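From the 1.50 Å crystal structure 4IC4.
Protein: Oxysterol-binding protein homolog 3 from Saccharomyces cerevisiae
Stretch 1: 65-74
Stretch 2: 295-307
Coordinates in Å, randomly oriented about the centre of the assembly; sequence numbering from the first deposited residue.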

ATOM      1  N   SER A  65      -8.427 -16.602  -3.718  1.00 14.23           N
ATOM      2  CA  SER A  65      -8.160 -15.494  -4.631  1.00 13.81           C
ATOM      3  C   SER A  65      -7.333 -14.427  -3.920  1.00 13.41           C
ATOM      4  O   SER A  65      -6.915 -13.445  -4.532  1.00 12.51           O
ATOM      5  N   ASN A  66      -7.105 -14.623  -2.626  1.00 12.92           N
ATOM      6  CA  ASN A  66      -6.352 -13.662  -1.827  1.00 12.14           C
ATOM      7  C   ASN A  66      -4.905 -14.055  -1.554  1.00 12.31           C
ATOM      8  O   ASN A  66      -4.492 -15.197  -1.776  1.00 11.58           O
ATOM      9  N   GLU A  67      -4.144 -13.070  -1.082  1.00  9.79           N
ATOM     10  CA  GLU A  67      -2.772 -13.261  -0.631  1.00 10.46           C
ATOM     11  C   GLU A  67      -2.962 -12.997   0.869  1.00  9.68           C
ATOM     12  O   GLU A  67      -3.911 -12.308   1.260  1.00  9.94           O
ATOM     13  N   PRO A  68      -2.080 -13.534   1.723  1.00  9.88           N
ATOM     14  CA  PRO A  68      -2.210 -13.351   3.172  1.00  8.98           C
ATOM     15  C   PRO A  68      -1.933 -12.012   3.853  1.00  7.97           C
ATOM     16  O   PRO A  68      -1.202 -11.959   4.839  1.00  8.68           O
ATOM     17  N   ILE A  69      -2.520 -10.942   3.331  1.00  8.81           N
ATOM     18  CA  ILE A  69      -2.406  -9.614   3.947  1.00  7.62           C
ATOM     19  C   ILE A  69      -3.683  -8.844   3.625  1.00  7.47           C
ATOM     20  O   ILE A  69      -4.425  -9.216   2.711  1.00  9.74           O
ATOM     21  N   SER A  70      -3.956  -7.789   4.389  1.00  7.16           N
ATOM     22  CA  SER A  70      -5.142  -6.966   4.152  1.00  7.41           C
ATOM     23  C   SER A  70      -4.754  -5.780   3.275  1.00  6.60           C
ATOM     24  O   SER A  70      -3.568  -5.521   3.062  1.00  7.93           O
ATOM     25  N   ILE A  71      -5.745  -5.048   2.773  1.00  7.23           N
ATOM     26  CA  ILE A  71      -5.434  -3.896   1.929  1.00  7.40           C
ATOM     27  C   ILE A  71      -4.661  -2.842   2.723  1.00  7.54           C
ATOM     28  O   ILE A  71      -3.826  -2.131   2.168  1.00  7.07           O
ATOM     29  N   LEU A  72      -4.932  -2.738   4.022  1.00  5.66           N
ATOM     30  CA  LEU A  72      -4.207  -1.772   4.843  1.00  6.10           C
ATOM     31  C   LEU A  72      -2.723  -2.128   4.826  1.00  6.88           C
ATOM     32  O   LEU A  72      -1.863  -1.248   4.758  1.00  7.67           O
ATOM     33  N   GLN A  73      -2.426  -3.423   4.887  1.00  6.86           N
ATOM     34  CA  GLN A  73      -1.043  -3.877   4.859  1.00  6.42           C
ATOM     35  C   GLN A  73      -0.426  -3.636   3.473  1.00  6.88           C
ATOM     36  O   GLN A  73       0.726  -3.210   3.365  1.00  7.53           O
ATOM     37  N   LEU A  74      -1.197  -3.882   2.415  1.00  6.84           N
ATOM     38  CA  LEU A  74      -0.705  -3.656   1.057  1.00  7.26           C
ATOM     39  C   LEU A  74      -0.299  -2.198   0.855  1.00  7.34           C
ATOM     40  O   LEU A  74       0.795  -1.908   0.371  1.00  8.74           O
ATOM     41  N   LYS A 295       5.582 -18.178  -3.096  1.00 13.94           N
ATOM     42  CA  LYS A 295       5.161 -17.346  -1.978  1.00 13.81           C
ATOM     43  C   LYS A 295       4.549 -16.004  -2.383  1.00 12.30           C
ATOM     44  O   LYS A 295       4.899 -14.958  -1.826  1.00 12.36           O
ATOM     45  N   TYR A 296       3.648 -16.040  -3.362  1.00 10.32           N
ATOM     46  CA  TYR A 296       2.939 -14.847  -3.822  1.00 10.74           C
ATOM     47  C   TYR A 296       3.816 -13.731  -4.387  1.00 10.09           C
ATOM     48  O   TYR A 296       3.326 -12.629  -4.625  1.00 12.08           O
ATOM     49  N   GLY A 297       5.098 -14.004  -4.603  1.00 11.53           N
ATOM     50  CA  GLY A 297       5.980 -12.972  -5.126  1.00 10.95           C
ATOM     51  C   GLY A 297       6.260 -11.880  -4.107  1.00 10.36           C
ATOM     52  O   GLY A 297       6.686 -10.782  -4.459  1.00 10.13           O
ATOM     53  N   PHE A 298       6.027 -12.197  -2.838  1.00 10.50           N
ATOM     54  CA  PHE A 298       6.235 -11.263  -1.726  1.00  9.92           C
ATOM     55  C   PHE A 298       7.666 -10.759  -1.577  1.00 10.02           C
ATOM     56  O   PHE A 298       8.624 -11.484  -1.858  1.00 11.33           O
ATOM     57  N   THR A 299       7.806  -9.519  -1.117  1.00  9.70           N
ATOM     58  CA  THR A 299       9.127  -8.979  -0.819  1.00  9.28           C
ATOM     59  C   THR A 299       9.332  -9.374   0.643  1.00  9.68           C
ATOM     60  O   THR A 299       8.397  -9.845   1.303  1.00  9.33           O
ATOM     61  N   LYS A 300      10.543  -9.205   1.157  1.00  9.70           N
ATOM     62  CA  LYS A 300      10.772  -9.523   2.555  1.00 10.15           C
ATOM     63  C   LYS A 300       9.901  -8.600   3.401  1.00 10.45           C
ATOM     64  O   LYS A 300       9.367  -9.010   4.426  1.00 10.03           O
ATOM     65  N   PHE A 301       9.743  -7.357   2.951  1.00  8.93           N
ATOM     66  CA  PHE A 301       8.926  -6.386   3.676  1.00  9.38           C
ATOM     67  C   PHE A 301       7.475  -6.877   3.727  1.00  8.23           C
ATOM     68  O   PHE A 301       6.824  -6.808   4.771  1.00  7.83           O
ATOM     69  N   THR A 302       6.970  -7.382   2.604  1.00  8.21           N
ATOM     70  CA  THR A 302       5.597  -7.883   2.568  1.00  8.36           C
ATOM     71  C   THR A 302       5.431  -9.030   3.559  1.00  8.27           C
ATOM     72  O   THR A 302       4.452  -9.093   4.301  1.00  8.63           O
ATOM     73  N   ALA A 303       6.397  -9.945   3.554  1.00  8.62           N
ATOM     74  CA  ALA A 303       6.362 -11.105   4.432  1.00  7.75           C
ATOM     75  C   ALA A 303       6.382 -10.740   5.908  1.00  9.26           C
ATOM     76  O   ALA A 303       5.929 -11.515   6.753  1.00  9.61           O
ATOM     77  N   ASN A 304       6.902  -9.556   6.217  1.00  8.44           N
ATOM     78  CA  ASN A 304       6.992  -9.101   7.596  1.00  8.31           C
ATOM     79  C   ASN A 304       5.784  -8.323   8.094  1.00  8.49           C
ATOM     80  O   ASN A 304       5.638  -8.107   9.295  1.00  8.70           O
ATOM     81  N   LEU A 305       4.914  -7.920   7.174  1.00  7.57           N
ATOM     82  CA  LEU A 305       3.729  -7.143   7.525  1.00  7.64           C
ATOM     83  C   LEU A 305       2.796  -7.803   8.534  1.00  8.42           C
ATOM     84  O   LEU A 305       2.328  -7.158   9.478  1.00  8.85           O
ATOM     85  N   ASN A 306       2.528  -9.089   8.339  1.00  8.73           N
ATOM     86  CA  ASN A 306       1.596  -9.797   9.207  1.00  8.73           C
ATOM     87  C   ASN A 306       2.227 -10.536  10.375  1.00  9.44           C
ATOM     88  O   ASN A 306       1.570 -11.368  11.004  1.00 11.37           O
ATOM     89  N   GLU A 307       3.484 -10.235  10.681  1.00  8.59           N
ATOM     90  CA  GLU A 307       4.140 -10.898  11.804  1.00  9.87           C
ATOM     91  C   GLU A 307       3.954 -10.140  13.112  1.00 10.29           C
ATOM     92  O   GLU A 307       3.990  -8.907  13.148  1.00 10.59           O
TER

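The apolar centre of this contact is built by Pro68 and Ile69, at the corner where the first stretch changes direction, against Tyr296, Phe298 and Leu305 of the second. Pro68, its ring C-gamma endo, points its CA-to-CB bond toward the partner and places CD over one face of the Tyr296 ring, toward CE2 (CD of Pro68 to CE2 of Tyr296, 3.3 Å), a CH-pi contact 22° off the ring normal. CA of Glu67 lies over the same face, 3.9 Å from CE1 of Tyr296, so the tyrosine covers backbone as well as side chain. Tyr296 itself points toward the first stretch with chi1 m and chi2 near -80°, and it sits in a type I' turn from Lys295 to Phe298, whose two central residues both have positive phi. Gly297 takes the second of these positions, a backbone conformation that favours glycine in its own right; it makes no contact across the interface.

Phe298 reaches the same proline by another route. Its CA-to-CB bond runs sideways, but chi1 at -88° brings the ring end nearer, placing CZ 3.9 Å from CD of Pro68 and 4.1 Å from CG2 of Ile69. One CD atom thus serves two aromatic rings, which is economical use of a rigid residue. Ile69, chi1 p and chi2 t, also points toward the second stretch. Its CG2, besides lying near Phe298, is 4.4 Å from CD1 of Leu305; its CD1 lies 4.2 Å from CG2 of Thr302 and 4.3 Å from CD1 of Leu305. Thr302, rotamer m, offers its methyl here and uses its OG1 to accept from the backbone N of Thr299, at 3.1 Å, within its own stretch.

Leu305, m then t, points toward the first stretch and carries the apolar surface onward to Gln73, whose CB lies 4.0 Å from CD1 of Leu305. The aliphatic root of the glutamine is therefore packing material, and its amide marks the change to polar contact. With chi1 m, chi2 t and chi3 near -52°, Gln73 accepts at OE1 from the backbone N of Ser70, 2.8 Å away, while Ser70 OG, rotamer p, caps the helix by accepting a weak bond from Gln73 N at 3.4 Å. Held by its OE1, the amide presents NE2 to the other stretch, where it donates a weak hydrogen bond to Leu305 O at 3.4 Å. Asn306, chi1 t, also points toward this edge and adds its side chain beside the glutamine amide.

At the other end Glu67, p then t, has its CA-to-CB bond sideways to the second stretch and brings OE1 to 3.5 Å from CE1 of Phe298, at the ring edge; both carboxylate oxygens are hydrogen-bonded elsewhere in the structure. The rule to read here is a division by chemistry: rigid and branched apolar groups fill the middle, and the buried polar groups near them are largely satisfied by other partners.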

ATOM      1  CB  SER A  65      -9.466 -14.854  -5.106  1.00 16.38           C
ATOM      2  OG  SER A  65     -10.271 -15.770  -5.827  1.00 21.85           O
ATOM      3  CB  ASN A  66      -7.030 -13.476  -0.462  1.00 14.54           C
ATOM      4  CG  ASN A  66      -8.412 -12.873  -0.563  1.00 16.20           C
ATOM      5  OD1 ASN A  66      -9.292 -13.184   0.243  1.00 20.47           O
ATOM      6  ND2 ASN A  66      -8.613 -11.997  -1.533  1.00 19.32           N
ATOM      7  CB  GLU A  67      -1.808 -12.261  -1.280  1.00 11.23           C
ATOM      8  CG  GLU A  67      -2.229 -10.813  -1.214  1.00 11.36           C
ATOM      9  CD  GLU A  67      -1.237  -9.894  -1.904  1.00 13.26           C
ATOM     10  OE1 GLU A  67      -0.393 -10.401  -2.675  1.00 14.91           O
ATOM     11  OE2 GLU A  67      -1.308  -8.669  -1.683  1.00 13.75           O
ATOM     12  CB  PRO A  68      -1.349 -14.481   3.736  1.00 10.42           C
ATOM     13  CG  PRO A  68      -0.249 -14.574   2.739  1.00 10.62           C
ATOM     14  CD  PRO A  68      -0.962 -14.443   1.406  1.00 10.15           C
ATOM     15  CB  ILE A  69      -1.188  -8.772   3.439  1.00  8.00           C
ATOM     16  CG1 ILE A  69      -1.280  -8.545   1.930  1.00  9.83           C
ATOM     17  CG2 ILE A  69       0.123  -9.428   3.852  1.00  7.68           C
ATOM     18  CD1 ILE A  69      -0.304  -7.490   1.437  1.00  9.61           C
ATOM     19  CB  SER A  70      -5.715  -6.446   5.473  1.00  8.47           C
ATOM     20  OG  SER A  70      -4.893  -5.419   6.007  1.00  8.64           O
ATOM     21  CB  ILE A  71      -6.709  -3.262   1.336  1.00  8.23           C
ATOM     22  CG1 ILE A  71      -7.406  -4.274   0.425  1.00 11.07           C
ATOM     23  CG2 ILE A  71      -6.347  -1.999   0.544  1.00 10.34           C
ATOM     24  CD1 ILE A  71      -8.683  -3.755  -0.208  1.00 12.46           C
ATOM     25  CB  LEU A  72      -4.721  -1.788   6.284  1.00  7.03           C
ATOM     26  CG  LEU A  72      -6.166  -1.331   6.503  1.00  8.36           C
ATOM     27  CD1 LEU A  72      -6.553  -1.555   7.965  1.00  9.95           C
ATOM     28  CD2 LEU A  72      -6.308   0.136   6.129  1.00 11.20           C
ATOM     29  CB  GLN A  73      -0.977  -5.357   5.267  1.00  6.13           C
ATOM     30  CG  GLN A  73      -1.339  -5.543   6.745  1.00  7.98           C
ATOM     31  CD  GLN A  73      -1.497  -6.990   7.167  1.00  8.06           C
ATOM     32  OE1 GLN A  73      -2.239  -7.757   6.551  1.00  8.14           O
ATOM     33  NE2 GLN A  73      -0.811  -7.367   8.243  1.00  7.38           N
ATOM     34  CB  LEU A  74      -1.780  -4.003   0.023  1.00  7.78           C
ATOM     35  CG  LEU A  74      -1.440  -3.522  -1.394  1.00  8.44           C
ATOM     36  CD1 LEU A  74      -0.263  -4.315  -1.929  1.00 11.72           C
ATOM     37  CD2 LEU A  74      -2.645  -3.680  -2.310  1.00 10.31           C
ATOM     38  CB  LYS A 295       6.347 -17.119  -1.039  1.00 13.33           C
ATOM     39  CG  LYS A 295       6.964 -18.406  -0.509  1.00 12.90           C
ATOM     40  CD  LYS A 295       8.192 -18.129   0.345  1.00 15.58           C
ATOM     41  CE  LYS A 295       8.894 -19.422   0.733  1.00 17.16           C
ATOM     42  NZ  LYS A 295       9.300 -20.195  -0.467  1.00 24.39           N
ATOM     43  CB  TYR A 296       2.110 -14.268  -2.669  1.00 12.91           C
ATOM     44  CG  TYR A 296       1.167 -15.252  -2.015  1.00 15.21           C
ATOM     45  CD1 TYR A 296      -0.063 -15.555  -2.597  1.00 17.25           C
ATOM     46  CD2 TYR A 296       1.508 -15.884  -0.822  1.00 17.50           C
ATOM     47  CE1 TYR A 296      -0.934 -16.464  -2.009  1.00 19.35           C
ATOM     48  CE2 TYR A 296       0.642 -16.804  -0.222  1.00 17.60           C
ATOM     49  CZ  TYR A 296      -0.575 -17.083  -0.824  1.00 17.43           C
ATOM     50  OH  TYR A 296      -1.443 -17.980  -0.247  1.00 22.68           O
ATOM     51  CB  PHE A 298       5.896 -11.944  -0.395  1.00  9.24           C
ATOM     52  CG  PHE A 298       4.454 -11.837   0.027  1.00  9.20           C
ATOM     53  CD1 PHE A 298       3.441 -11.539  -0.880  1.00  9.83           C
ATOM     54  CD2 PHE A 298       4.114 -12.096   1.353  1.00  8.71           C
ATOM     55  CE1 PHE A 298       2.106 -11.506  -0.467  1.00  9.20           C
ATOM     56  CE2 PHE A 298       2.791 -12.065   1.771  1.00  8.59           C
ATOM     57  CZ  PHE A 298       1.787 -11.770   0.863  1.00  8.43           C
ATOM     58  CB  THR A 299       9.197  -7.428  -0.888  1.00  7.82           C
ATOM     59  OG1 THR A 299       8.492  -6.856   0.225  1.00  9.69           O
ATOM     60  CG2 THR A 299       8.604  -6.916  -2.189  1.00  9.63           C
ATOM     61  CB  LYS A 300      12.248  -9.352   2.919  1.00 12.57           C
ATOM     62  CG  LYS A 300      13.108 -10.482   2.396  1.00 15.22           C
ATOM     63  CD  LYS A 300      14.563 -10.320   2.794  1.00 18.28           C
ATOM     64  CE  LYS A 300      15.390 -11.489   2.282  1.00 21.48           C
ATOM     65  NZ  LYS A 300      16.826 -11.346   2.645  1.00 24.29           N
ATOM     66  CB  PHE A 301       8.998  -5.016   2.985  1.00  8.73           C
ATOM     67  CG  PHE A 301       8.395  -3.888   3.787  1.00  7.24           C
ATOM     68  CD1 PHE A 301       9.096  -3.307   4.841  1.00  9.38           C
ATOM     69  CD2 PHE A 301       7.133  -3.392   3.474  1.00  9.55           C
ATOM     70  CE1 PHE A 301       8.554  -2.247   5.567  1.00 10.33           C
ATOM     71  CE2 PHE A 301       6.583  -2.325   4.199  1.00  9.54           C
ATOM     72  CZ  PHE A 301       7.295  -1.755   5.242  1.00  9.91           C
ATOM     73  CB  THR A 302       5.216  -8.436   1.182  1.00  8.53           C
ATOM     74  OG1 THR A 302       5.710  -7.567   0.158  1.00  8.89           O
ATOM     75  CG2 THR A 302       3.695  -8.551   1.062  1.00  8.25           C
ATOM     76  CB  ALA A 303       7.531 -12.030   4.104  1.00  9.18           C
ATOM     77  CB  ASN A 304       8.256  -8.256   7.777  1.00  8.68           C
ATOM     78  CG  ASN A 304       9.515  -9.095   7.737  1.00 10.06           C
ATOM     79  OD1 ASN A 304       9.492 -10.267   8.114  1.00 11.31           O
ATOM     80  ND2 ASN A 304      10.621  -8.501   7.303  1.00 10.75           N
ATOM     81  CB  LEU A 305       2.930  -6.818   6.256  1.00  8.28           C
ATOM     82  CG  LEU A 305       3.538  -5.818   5.270  1.00  9.40           C
ATOM     83  CD1 LEU A 305       2.773  -5.890   3.958  1.00 11.88           C
ATOM     84  CD2 LEU A 305       3.499  -4.409   5.856  1.00 11.03           C
ATOM     85  CB  ASN A 306       0.762 -10.783   8.381  1.00  8.61           C
ATOM     86  CG  ASN A 306      -0.604 -11.052   8.991  1.00 10.40           C
ATOM     87  OD1 ASN A 306      -1.104 -12.181   8.961  1.00 13.11           O
ATOM     88  ND2 ASN A 306      -1.223 -10.010   9.532  1.00  7.26           N
ATOM     89  CB  GLU A 307       5.642 -11.061  11.545  1.00 10.82           C
ATOM     90  CG  GLU A 307       6.380 -11.694  12.732  1.00 10.76           C
ATOM     91  CD  GLU A 307       7.870 -11.887  12.502  1.00 12.75           C
ATOM     92  OE1 GLU A 307       8.490 -11.073  11.792  1.00 12.95           O
ATOM     93  OE2 GLU A 307       8.427 -12.858  13.057  1.00 14.16           O
TER